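ABC transporter, solute-binding protein (Staphylococcus aureus, PDB 6LKK) binds glucose 6-phosphate in the cleft of a solute-binding-protein fold and serves as an extracellular sensor of this sugar phosphate for a two-component system. Local coordinates at residues Asp191-Lys196 with Glu249-Ser254; Ser187-Ala192 with Gln265-Leu270; Lys23-Lys28 with Arg230-Gln235; Ser49-Val54 with Pro67-Pro72. All blocks are in the same frame, centred on the assembly; numbering follows the deposited sequence.

Contact 1: Asp191-Lys196 with Glu249-Ser254; sequences DARTWK and EFDAKS
Arg193 reaches out from helix 189-197 to Asp251, the first residue past helix 240-250, where phi turns positive; their salt bridge joins the two helices of this periplasmic-binding-protein fold. Its chain is extended from CG to NE, with CG anti to the backbone N (chi1 179°), which carries the guanidinium across to that helix end. NE gives the main bond, 2.8 Å to Asp251 OD2 at 151°, using the anti lone pair of that oxygen. NH2 adds only a weak bond of 3.3 Å to the same OD2. The other carboxylate oxygen, OD1, accepts from Gln262 NE2 and Asp264 N, so both oxygens of Asp251 are engaged. Arg193 NH1 is served by a water 2.9 Å away, which in turn donates to Glu249 O. Phe250 O is not a true acceptor for Arg193 NE despite its closeness, because the angle is poor; it receives Gln190 NE2 instead. The peptide at Phe250 lies against one guanidinium face, its C atom 3.4 Å above the plane. Around this junction, Ala192 packs on strand 92-105, Trp195 and Asp191 on helix 170-178, and Lys253 carries the chain from helix 240-250 into its pairing with strand 92-105.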
# COMPACT_ATOMS: atom_id res chain seq x y z
N ASP A 191 -0.24 -7.57 3.58
CA ASP A 191 -0.41 -8.75 2.76
C ASP A 191 0.49 -9.89 3.24
O ASP A 191 0.06 -11.05 3.30
CB ASP A 191 -0.10 -8.40 1.30
CG ASP A 191 -1.04 -9.08 0.32
OD1 ASP A 191 -1.92 -9.86 0.74
OD2 ASP A 191 -0.89 -8.82 -0.90
N ALA A 192 1.73 -9.57 3.61
CA ALA A 192 2.61 -10.57 4.18
C ALA A 192 2.05 -11.12 5.49
O ALA A 192 2.07 -12.33 5.72
CB ALA A 192 4.00 -9.97 4.41
N ARG A 193 1.53 -10.24 6.34
CA ARG A 193 0.99 -10.68 7.62
C ARG A 193 -0.18 -11.64 7.43
O ARG A 193 -0.29 -12.63 8.15
CB ARG A 193 0.54 -9.47 8.44
CG ARG A 193 -0.07 -9.83 9.79
CD ARG A 193 -0.52 -8.58 10.54
NE ARG A 193 -1.14 -8.91 11.82
CZ ARG A 193 -2.39 -9.34 11.96
NH1 ARG A 193 -3.17 -9.51 10.90
NH2 ARG A 193 -2.87 -9.60 13.17
N THR A 194 -1.06 -11.35 6.47
CA THR A 194 -2.22 -12.19 6.23
C THR A 194 -1.81 -13.64 5.99
O THR A 194 -2.39 -14.57 6.57
CB THR A 194 -3.02 -11.66 5.04
OG1 THR A 194 -3.55 -10.37 5.36
CG2 THR A 194 -4.17 -12.60 4.68
N TRP A 195 -0.81 -13.85 5.14
CA TRP A 195 -0.42 -15.20 4.79
C TRP A 195 0.43 -15.85 5.87
O TRP A 195 0.30 -17.06 6.10
CB TRP A 195 0.32 -15.19 3.44
CG TRP A 195 -0.63 -14.92 2.31
CD1 TRP A 195 -1.12 -13.71 1.92
CD2 TRP A 195 -1.22 -15.90 1.45
NE1 TRP A 195 -1.97 -13.87 0.86
CE2 TRP A 195 -2.05 -15.20 0.55
CE3 TRP A 195 -1.12 -17.29 1.34
CZ2 TRP A 195 -2.77 -15.85 -0.45
CZ3 TRP A 195 -1.84 -17.93 0.35
CH2 TRP A 195 -2.66 -17.21 -0.53
N LYS A 196 1.27 -15.09 6.57
CA LYS A 196 2.02 -15.66 7.68
C LYS A 196 1.08 -16.12 8.79
O LYS A 196 1.29 -17.18 9.39
CB LYS A 196 3.02 -14.65 8.23
CG LYS A 196 3.97 -15.25 9.26
CD LYS A 196 5.09 -14.30 9.63
CE LYS A 196 6.02 -14.92 10.67
NZ LYS A 196 6.81 -16.05 10.13
N GLU A 249 -6.51 -5.34 15.67
CA GLU A 249 -6.85 -6.58 14.99
C GLU A 249 -5.81 -6.98 13.95
O GLU A 249 -5.58 -8.18 13.76
CB GLU A 249 -8.22 -6.46 14.32
CG GLU A 249 -8.61 -7.67 13.50
CD GLU A 249 -10.09 -7.71 13.16
OE1 GLU A 249 -10.54 -8.70 12.55
OE2 GLU A 249 -10.81 -6.75 13.51
N PHE A 250 -5.17 -6.02 13.28
CA PHE A 250 -4.31 -6.31 12.15
C PHE A 250 -2.86 -5.91 12.33
O PHE A 250 -2.06 -6.12 11.41
CB PHE A 250 -4.84 -5.61 10.89
CG PHE A 250 -6.20 -6.06 10.46
CD1 PHE A 250 -6.36 -7.21 9.71
CD2 PHE A 250 -7.32 -5.32 10.79
CE1 PHE A 250 -7.62 -7.62 9.31
CE2 PHE A 250 -8.58 -5.72 10.39
CZ PHE A 250 -8.73 -6.88 9.65
N ASP A 251 -2.48 -5.34 13.47
CA ASP A 251 -1.17 -4.71 13.61
C ASP A 251 -0.99 -3.63 12.54
O ASP A 251 0.12 -3.41 12.04
CB ASP A 251 -0.03 -5.73 13.52
CG ASP A 251 -0.10 -6.77 14.62
OD1 ASP A 251 0.00 -6.39 15.81
OD2 ASP A 251 -0.25 -7.96 14.29
N ALA A 252 -2.08 -2.97 12.17
CA ALA A 252 -1.96 -1.81 11.31
C ALA A 252 -1.15 -0.73 12.01
O ALA A 252 -0.99 -0.74 13.23
CB ALA A 252 -3.34 -1.27 10.94
N LYS A 253 -0.63 0.20 11.22
CA LYS A 253 0.10 1.35 11.74
C LYS A 253 -0.78 2.58 11.53
O LYS A 253 -0.95 3.05 10.40
CB LYS A 253 1.46 1.48 11.07
CG LYS A 253 2.43 0.39 11.51
CD LYS A 253 3.76 0.47 10.79
CE LYS A 253 4.80 -0.42 11.44
NZ LYS A 253 4.42 -1.86 11.42
N SER A 254 -1.34 3.08 12.62
CA SER A 254 -2.30 4.18 12.55
C SER A 254 -1.63 5.47 12.11
O SER A 254 -0.45 5.72 12.39
CB SER A 254 -2.96 4.38 13.91
OG SER A 254 -3.79 5.53 13.91
O HOH W 1 -5.79 -10.53 11.48

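Contact 2: Ser187-Ala192 with Gln265-Leu270; sequences SYEQDA and QSIENL. With G6P (6-O-phosphono-alpha-D-glucopyranose), chain B.
A buried carboxylate pressed against a methyl group is the odd feature here: Glu189 OE2 lies 3.6 Å from Ile267 CG2, and no hydrogen bond joins the two segments. The site is a strand-to-helix junction of the periplasmic-binding-protein fold, where strand 184-188 ends at Tyr188, the N-cap position of helix 189-197, and the long loop after strand 253-254 packs against the first turn of that helix. Glu189 is extended beyond CG, with CG anti to its own N (chi1 -169°), which carries the chain obliquely across Ile267: Glu189 CG is 4.0 Å from Ile267 CD1, while the carboxylate end meets CG2. The charge is met from outside the pair. OE1 forms a salt bridge with Lys253 NZ and OE2 a hydrogen bond with Tyr206 OH, which probably keeps this acid ionised despite its burial. The same two partners also hold the loop, Lys253 NZ at Glu268 O and Tyr206 OH at Glu268 N, while Ile267 itself packs on Tyr206 and Ile204. Next to Glu189, Tyr188 lines the ligand pocket. Its chi1 of 62° lays the ring along the sugar, between Asp191 CB on one face and glucose 6-phosphate on the opposite one, where Tyr188 CD1 comes within 3.5 Å of the ring oxygen O5.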
# COMPACT_ATOMS: atom_id res chain seq x y z
N SER A 187 6.54 -7.23 -1.54
CA SER A 187 5.15 -7.19 -1.09
C SER A 187 4.99 -5.99 -0.16
O SER A 187 5.77 -5.03 -0.19
CB SER A 187 4.78 -8.52 -0.42
OG SER A 187 3.44 -8.52 0.03
N TYR A 188 3.95 -6.03 0.68
CA TYR A 188 3.75 -5.00 1.69
C TYR A 188 3.27 -5.67 2.97
O TYR A 188 2.81 -6.81 2.97
CB TYR A 188 2.77 -3.91 1.22
CG TYR A 188 1.36 -4.38 0.91
CD1 TYR A 188 1.04 -4.91 -0.33
CD2 TYR A 188 0.35 -4.25 1.85
CE1 TYR A 188 -0.24 -5.32 -0.62
CE2 TYR A 188 -0.94 -4.66 1.57
CZ TYR A 188 -1.23 -5.19 0.33
OH TYR A 188 -2.52 -5.60 0.04
N GLU A 189 3.37 -4.92 4.07
CA GLU A 189 3.32 -5.51 5.40
C GLU A 189 2.02 -6.27 5.64
O GLU A 189 2.04 -7.40 6.15
CB GLU A 189 3.51 -4.41 6.44
CG GLU A 189 3.73 -4.92 7.85
CD GLU A 189 4.12 -3.81 8.79
OE1 GLU A 189 3.27 -2.94 9.07
OE2 GLU A 189 5.29 -3.79 9.24
N GLN A 190 0.87 -5.66 5.33
CA GLN A 190 -0.40 -6.30 5.67
C GLN A 190 -0.63 -7.57 4.86
O GLN A 190 -1.18 -8.55 5.37
CB GLN A 190 -1.56 -5.32 5.46
CG GLN A 190 -1.84 -4.44 6.66
CD GLN A 190 -2.12 -5.25 7.91
OE1 GLN A 190 -2.95 -6.16 7.90
NE2 GLN A 190 -1.39 -4.95 8.98
N ASP A 191 -0.24 -7.57 3.58
CA ASP A 191 -0.41 -8.75 2.76
C ASP A 191 0.49 -9.89 3.24
O ASP A 191 0.06 -11.05 3.30
CB ASP A 191 -0.10 -8.40 1.30
CG ASP A 191 -1.04 -9.08 0.32
OD1 ASP A 191 -1.92 -9.86 0.74
OD2 ASP A 191 -0.89 -8.82 -0.90
N ALA A 192 1.73 -9.57 3.61
CA ALA A 192 2.61 -10.57 4.18
C ALA A 192 2.05 -11.12 5.49
O ALA A 192 2.07 -12.33 5.72
CB ALA A 192 4.00 -9.97 4.41
N GLN A 265 4.65 -10.14 17.25
CA GLN A 265 5.45 -11.20 16.62
C GLN A 265 6.45 -10.54 15.67
O GLN A 265 7.13 -9.58 16.08
CB GLN A 265 4.50 -12.21 15.99
CG GLN A 265 3.61 -12.91 17.01
CD GLN A 265 2.65 -13.89 16.37
OE1 GLN A 265 1.70 -13.51 15.69
NE2 GLN A 265 2.90 -15.18 16.59
N SER A 266 6.57 -10.99 14.42
CA SER A 266 7.66 -10.54 13.56
C SER A 266 7.39 -9.19 12.89
O SER A 266 8.29 -8.67 12.21
CB SER A 266 7.95 -11.59 12.48
OG SER A 266 6.96 -11.57 11.47
N ILE A 267 6.19 -8.62 13.04
CA ILE A 267 5.96 -7.26 12.58
C ILE A 267 6.85 -6.32 13.38
O ILE A 267 7.04 -6.50 14.59
CB ILE A 267 4.47 -6.89 12.72
CG1 ILE A 267 3.58 -7.89 11.98
CG2 ILE A 267 4.23 -5.47 12.21
CD1 ILE A 267 3.71 -7.87 10.48
N GLU A 268 7.41 -5.32 12.71
CA GLU A 268 8.31 -4.38 13.36
C GLU A 268 7.64 -3.03 13.57
O GLU A 268 6.88 -2.56 12.72
CB GLU A 268 9.59 -4.19 12.54
CG GLU A 268 10.45 -5.45 12.42
CD GLU A 268 11.21 -5.79 13.69
OE1 GLU A 268 11.12 -5.03 14.68
OE2 GLU A 268 11.90 -6.83 13.70
N ASN A 269 7.93 -2.43 14.72
CA ASN A 269 7.59 -1.04 14.97
C ASN A 269 8.41 -0.13 14.05
O ASN A 269 9.53 -0.46 13.67
CB ASN A 269 7.87 -0.70 16.44
CG ASN A 269 7.43 0.70 16.81
OD1 ASN A 269 8.11 1.69 16.50
ND2 ASN A 269 6.31 0.80 17.52
N LEU A 270 7.83 1.02 13.70
CA LEU A 270 8.52 1.93 12.79
C LEU A 270 9.91 2.29 13.31
O LEU A 270 10.85 2.45 12.52
CB LEU A 270 7.70 3.20 12.58
CG LEU A 270 6.53 3.12 11.59
CD1 LEU A 270 5.81 4.45 11.56
CD2 LEU A 270 6.99 2.73 10.19
C1 G6P B . 0.34 -0.71 -1.48
C2 G6P B . -0.44 0.19 -0.49
C3 G6P B . -1.77 -0.33 -0.10
C4 G6P B . -2.43 -1.01 -1.23
C5 G6P B . -1.65 -2.28 -1.57
C6 G6P B . -2.20 -2.91 -2.81
O1 G6P B . 1.63 -0.95 -0.99
O2 G6P B . 0.33 0.40 0.70
O3 G6P B . -2.63 0.81 0.33
O4 G6P B . -3.78 -1.39 -0.87
O5 G6P B . -0.21 -2.02 -1.81
O6 G6P B . -2.13 -1.98 -3.86
P G6P B . -1.44 -2.44 -5.33
O1P G6P B . -1.62 -1.29 -6.31
O2P G6P B . -2.14 -3.70 -5.88
O3P G6P B . 0.01 -2.71 -5.14

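Contact 3: Lys23-Lys28 with Arg230-Gln235; sequences KQEHVK and RKKLVQ
At the C-terminal end of helix 11-25, the helix of the beta-alpha-beta crossover between parallel strands 2-7 and 28-33, Glu25 and Gln24 meet Lys232 on helix 230-237. The touch is mostly oxygen on methylene: Glu25 OE2 is 3.8 Å from Lys232 CE, and Glu25 CD lies 4.1 Å from Lys232 CG, the two side chains crossing at about a right angle. Opposite charges are near without pairing, since Lys232 NZ stays 4.5 Å from Glu25 OE2, beyond a salt bridge. Each polar end is instead engaged within its own segment. Gln24 NE2 donates to Glu25 OE2 over 2.9 Å in an almost straight bond of 173°; OE2 lies close to the Gln24 amide plane and is met on its anti side, the donor 22° out of the carboxylate plane. This bond holds the carboxylate oxygen beside the lysine methylenes. Lys232 NZ donates to Gln235 OE1 at 2.8 Å, tilted out of the carbonyl plane. The lysine leaves its helix with CG anti to N and then bends at chi2 (62°) and again at chi3, which lays its methylenes, rather than its ammonium, against Glu25. The attraction across the pair is therefore probably a loose electrostatic one at the protein surface, and several of the residues involved also touch a crystal neighbour. Beneath this surface layer Lys232 also rests on Phe21, Leu233 sinks between helix 11-25 and strand 2-7, and Val234 faces strand 213-221, so helix 230-237 lies beside helix 11-25 on the sheet.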
# COMPACT_ATOMS: atom_id res chain seq x y z
N LYS A 23 -23.34 -1.22 9.72
CA LYS A 23 -24.12 -1.53 10.92
C LYS A 23 -24.41 -0.28 11.74
O LYS A 23 -25.46 -0.20 12.39
CB LYS A 23 -23.37 -2.58 11.74
CG LYS A 23 -23.98 -2.93 13.09
CD LYS A 23 -23.15 -4.01 13.77
CE LYS A 23 -23.42 -4.09 15.26
NZ LYS A 23 -24.83 -4.46 15.56
N GLN A 24 -23.50 0.69 11.74
CA GLN A 24 -23.67 1.90 12.53
C GLN A 24 -24.48 2.96 11.79
O GLN A 24 -25.32 3.62 12.40
CB GLN A 24 -22.30 2.46 12.92
CG GLN A 24 -22.34 3.84 13.57
CD GLN A 24 -20.97 4.36 13.93
OE1 GLN A 24 -20.23 3.73 14.70
NE2 GLN A 24 -20.60 5.51 13.38
N GLU A 25 -24.24 3.14 10.49
CA GLU A 25 -24.84 4.22 9.73
C GLU A 25 -25.93 3.76 8.78
O GLU A 25 -26.56 4.60 8.13
CB GLU A 25 -23.76 4.98 8.96
CG GLU A 25 -22.68 5.59 9.85
CD GLU A 25 -23.23 6.63 10.81
OE1 GLU A 25 -24.35 7.12 10.58
OE2 GLU A 25 -22.53 6.95 11.80
N HIS A 26 -26.15 2.45 8.66
CA HIS A 26 -27.26 1.92 7.87
C HIS A 26 -27.13 2.31 6.40
O HIS A 26 -28.10 2.68 5.74
CB HIS A 26 -28.60 2.39 8.45
CG HIS A 26 -28.73 2.15 9.92
ND1 HIS A 26 -27.89 1.30 10.61
CD2 HIS A 26 -29.58 2.66 10.84
CE1 HIS A 26 -28.23 1.29 11.89
NE2 HIS A 26 -29.25 2.11 12.05
N VAL A 27 -25.91 2.23 5.89
CA VAL A 27 -25.61 2.44 4.48
C VAL A 27 -24.95 1.18 3.95
O VAL A 27 -24.14 0.56 4.64
CB VAL A 27 -24.68 3.66 4.27
CG1 VAL A 27 -24.33 3.83 2.80
CG2 VAL A 27 -25.32 4.92 4.82
N LYS A 28 -25.30 0.79 2.72
CA LYS A 28 -24.67 -0.35 2.07
C LYS A 28 -23.43 0.13 1.32
O LYS A 28 -23.49 1.09 0.55
CB LYS A 28 -25.64 -1.03 1.10
CG LYS A 28 -25.07 -2.27 0.41
CD LYS A 28 -25.20 -3.51 1.27
CE LYS A 28 -24.27 -4.62 0.81
NZ LYS A 28 -22.86 -4.39 1.23
N ARG A 230 -20.65 10.11 2.49
CA ARG A 230 -19.26 9.76 2.21
C ARG A 230 -18.29 10.52 3.10
O ARG A 230 -17.23 9.99 3.44
CB ARG A 230 -18.93 9.98 0.73
CG ARG A 230 -18.95 11.42 0.25
CD ARG A 230 -18.61 11.44 -1.23
NE ARG A 230 -18.47 12.78 -1.78
CZ ARG A 230 -18.11 13.03 -3.04
NH1 ARG A 230 -17.86 12.02 -3.87
NH2 ARG A 230 -18.01 14.27 -3.47
N LYS A 231 -18.62 11.75 3.49
CA LYS A 231 -17.75 12.46 4.42
C LYS A 231 -17.80 11.84 5.81
O LYS A 231 -16.79 11.82 6.51
CB LYS A 231 -18.12 13.94 4.47
CG LYS A 231 -17.58 14.71 3.28
CD LYS A 231 -17.97 16.17 3.28
CE LYS A 231 -17.43 16.86 2.03
NZ LYS A 231 -17.82 18.29 1.94
N LYS A 232 -18.96 11.30 6.21
CA LYS A 232 -19.02 10.55 7.45
C LYS A 232 -18.14 9.30 7.37
O LYS A 232 -17.51 8.91 8.35
CB LYS A 232 -20.46 10.17 7.78
CG LYS A 232 -20.64 9.23 8.97
CD LYS A 232 -20.13 9.82 10.28
CE LYS A 232 -19.30 8.81 11.05
NZ LYS A 232 -18.77 9.37 12.32
N LEU A 233 -18.09 8.67 6.19
CA LEU A 233 -17.25 7.48 6.04
C LEU A 233 -15.77 7.84 6.19
O LEU A 233 -15.02 7.14 6.88
CB LEU A 233 -17.51 6.82 4.68
CG LEU A 233 -16.63 5.60 4.36
CD1 LEU A 233 -16.82 4.50 5.40
CD2 LEU A 233 -16.93 5.06 2.97
N VAL A 234 -15.33 8.92 5.54
CA VAL A 234 -13.94 9.33 5.68
C VAL A 234 -13.63 9.66 7.14
O VAL A 234 -12.59 9.26 7.68
CB VAL A 234 -13.63 10.52 4.75
CG1 VAL A 234 -12.20 11.00 4.95
CG2 VAL A 234 -13.86 10.14 3.30
N GLN A 235 -14.53 10.39 7.80
CA GLN A 235 -14.38 10.66 9.23
C GLN A 235 -14.26 9.36 10.02
O GLN A 235 -13.37 9.21 10.87
CB GLN A 235 -15.57 11.49 9.72
CG GLN A 235 -15.54 11.86 11.19
CD GLN A 235 -16.83 12.50 11.64
OE1 GLN A 235 -17.90 11.90 11.55
NE2 GLN A 235 -16.75 13.74 12.10

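Contact 4: Ser49-Val54 with Pro67-Pro72; sequences SERGDV and PEDFVP
Arg51 and Asp69 form a salt bridge in the periplasmic-binding-protein fold, between the loop that leads into strand 54-56 and the 3-10 turn that precedes strand 70-71. A single oxygen takes both bonds: Asp69 OD1 lies 3.1 Å from Arg51 NH2 and 3.4 Å from Arg51 NH1, each a weak hydrogen bond with a bent N-H angle (140° for NH2). OD1 sits at the edge of the guanidinium, near its plane, whereas the carboxylate plane is turned 78° against it, so that the two groups do not lie flat together. The arginine chain is extended from CG to NE and runs at about a right angle to the aspartate. The same guanidinium is also held directly by main-chain carbonyls: NH1 donates to Lys222 O, and weaker bonds go from NH2 to His44 O and from NE to Glu46 O. Carbonyls at and just past the end of helix 36-45 would favour the positive charge there. The strongest partner of Asp69 is also from this helix, His44 ND1 bonding to OD2, which fixes the carboxylate while its OD1 turns to the arginine. Further out, Arg51 packs on Val221 and Tyr6, and Asp69 shares backbone hydrogen bonds with Lys222, in line with the antiparallel pairing of strand 70-71 and strand 213-221. The turn that presents Asp69 is closed by the backbone bond from Phe70 N to Pro67 O, 3.1 Å long.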
# COMPACT_ATOMS: atom_id res chain seq x y z
N SER A 49 -21.54 10.04 -14.17
CA SER A 49 -22.75 9.72 -13.41
C SER A 49 -22.73 8.32 -12.80
O SER A 49 -23.58 8.02 -11.95
CB SER A 49 -23.98 9.85 -14.31
OG SER A 49 -23.94 8.92 -15.38
N GLU A 50 -21.81 7.45 -13.22
CA GLU A 50 -21.73 6.09 -12.71
C GLU A 50 -20.70 5.91 -11.60
O GLU A 50 -20.71 4.87 -10.93
CB GLU A 50 -21.40 5.12 -13.84
CG GLU A 50 -22.51 4.93 -14.86
CD GLU A 50 -21.99 4.46 -16.21
OE1 GLU A 50 -20.87 3.91 -16.26
OE2 GLU A 50 -22.70 4.66 -17.22
N ARG A 51 -19.84 6.90 -11.38
CA ARG A 51 -18.69 6.73 -10.51
C ARG A 51 -19.10 6.45 -9.07
O ARG A 51 -20.19 6.82 -8.62
CB ARG A 51 -17.81 7.97 -10.55
CG ARG A 51 -17.03 8.14 -11.83
CD ARG A 51 -16.21 9.41 -11.78
NE ARG A 51 -15.41 9.59 -12.98
CZ ARG A 51 -14.61 10.62 -13.20
NH1 ARG A 51 -14.50 11.58 -12.29
NH2 ARG A 51 -13.91 10.70 -14.32
N GLY A 52 -18.19 5.81 -8.35
CA GLY A 52 -18.32 5.65 -6.92
C GLY A 52 -17.95 6.94 -6.20
O GLY A 52 -17.74 7.99 -6.80
N ASP A 53 -17.84 6.83 -4.88
CA ASP A 53 -17.80 8.00 -4.02
C ASP A 53 -16.49 8.19 -3.27
O ASP A 53 -16.12 9.34 -3.00
CB ASP A 53 -18.94 7.93 -3.00
CG ASP A 53 -20.29 8.20 -3.63
OD1 ASP A 53 -20.57 9.38 -3.94
OD2 ASP A 53 -21.06 7.24 -3.84
N VAL A 54 -15.78 7.12 -2.92
CA VAL A 54 -14.58 7.22 -2.09
C VAL A 54 -13.52 6.29 -2.66
O VAL A 54 -13.82 5.18 -3.11
CB VAL A 54 -14.88 6.88 -0.62
CG1 VAL A 54 -13.59 6.87 0.21
CG2 VAL A 54 -15.87 7.87 -0.03
N PRO A 67 -6.10 14.78 -10.99
CA PRO A 67 -6.77 15.42 -9.85
C PRO A 67 -8.17 15.92 -10.16
O PRO A 67 -8.98 16.06 -9.23
CB PRO A 67 -5.83 16.59 -9.50
CG PRO A 67 -4.93 16.75 -10.69
CD PRO A 67 -4.81 15.40 -11.31
N GLU A 68 -8.49 16.18 -11.43
CA GLU A 68 -9.83 16.63 -11.79
C GLU A 68 -10.89 15.58 -11.46
O GLU A 68 -12.08 15.91 -11.41
CB GLU A 68 -9.90 16.98 -13.28
CG GLU A 68 -9.53 15.83 -14.23
CD GLU A 68 -8.06 15.81 -14.59
OE1 GLU A 68 -7.24 16.33 -13.80
OE2 GLU A 68 -7.72 15.27 -15.66
N ASP A 69 -10.49 14.33 -11.24
CA ASP A 69 -11.43 13.26 -10.91
C ASP A 69 -11.78 13.21 -9.43
O ASP A 69 -12.52 12.31 -9.02
CB ASP A 69 -10.86 11.91 -11.35
CG ASP A 69 -10.75 11.78 -12.85
OD1 ASP A 69 -11.46 12.52 -13.57
OD2 ASP A 69 -9.95 10.94 -13.32
N PHE A 70 -11.28 14.14 -8.63
CA PHE A 70 -11.48 14.11 -7.19
C PHE A 70 -11.88 15.49 -6.69
O PHE A 70 -11.71 16.50 -7.38
CB PHE A 70 -10.21 13.63 -6.47
CG PHE A 70 -9.81 12.23 -6.84
CD1 PHE A 70 -9.02 11.99 -7.94
CD2 PHE A 70 -10.25 11.16 -6.09
CE1 PHE A 70 -8.66 10.70 -8.29
CE2 PHE A 70 -9.90 9.87 -6.43
CZ PHE A 70 -9.10 9.64 -7.53
N VAL A 71 -12.43 15.51 -5.48
CA VAL A 71 -12.92 16.74 -4.85
C VAL A 71 -11.89 17.19 -3.83
O VAL A 71 -11.42 16.36 -3.03
CB VAL A 71 -14.29 16.51 -4.18
CG1 VAL A 71 -14.77 17.78 -3.49
CG2 VAL A 71 -15.31 16.03 -5.20
N PRO A 72 -11.50 18.47 -3.80
CA PRO A 72 -10.57 18.94 -2.76
C PRO A 72 -11.22 18.83 -1.38
O PRO A 72 -12.20 19.52 -1.09
CB PRO A 72 -10.30 20.40 -3.15
CG PRO A 72 -10.74 20.52 -4.56
CD PRO A 72 -11.86 19.55 -4.73

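How the contacts relate
From the N terminus, contact 3 opens first, at 23-28, and closes at 230-235, joining helices 11-25 and 230-237. Within that span contact 4 closes a short loop, 49-54 to 67-72, tying together the chain before strands 54-56 and 70-71. Contacts 1 and 2 start from one stretch and both cross contact 3: contact 1 ties helix 189-197 to the end of helix 240-250, contact 2 ties it to the loop beyond strand 253-254. These two touch, their centres 6 Å apart. Contacts 3 and 4 touch through Arg230 and Leu233. Contact 4 lies across the chain's centre from contacts 1 and 2, 29 and 31 Å away between centres, yet all three reach the same mixed sheet.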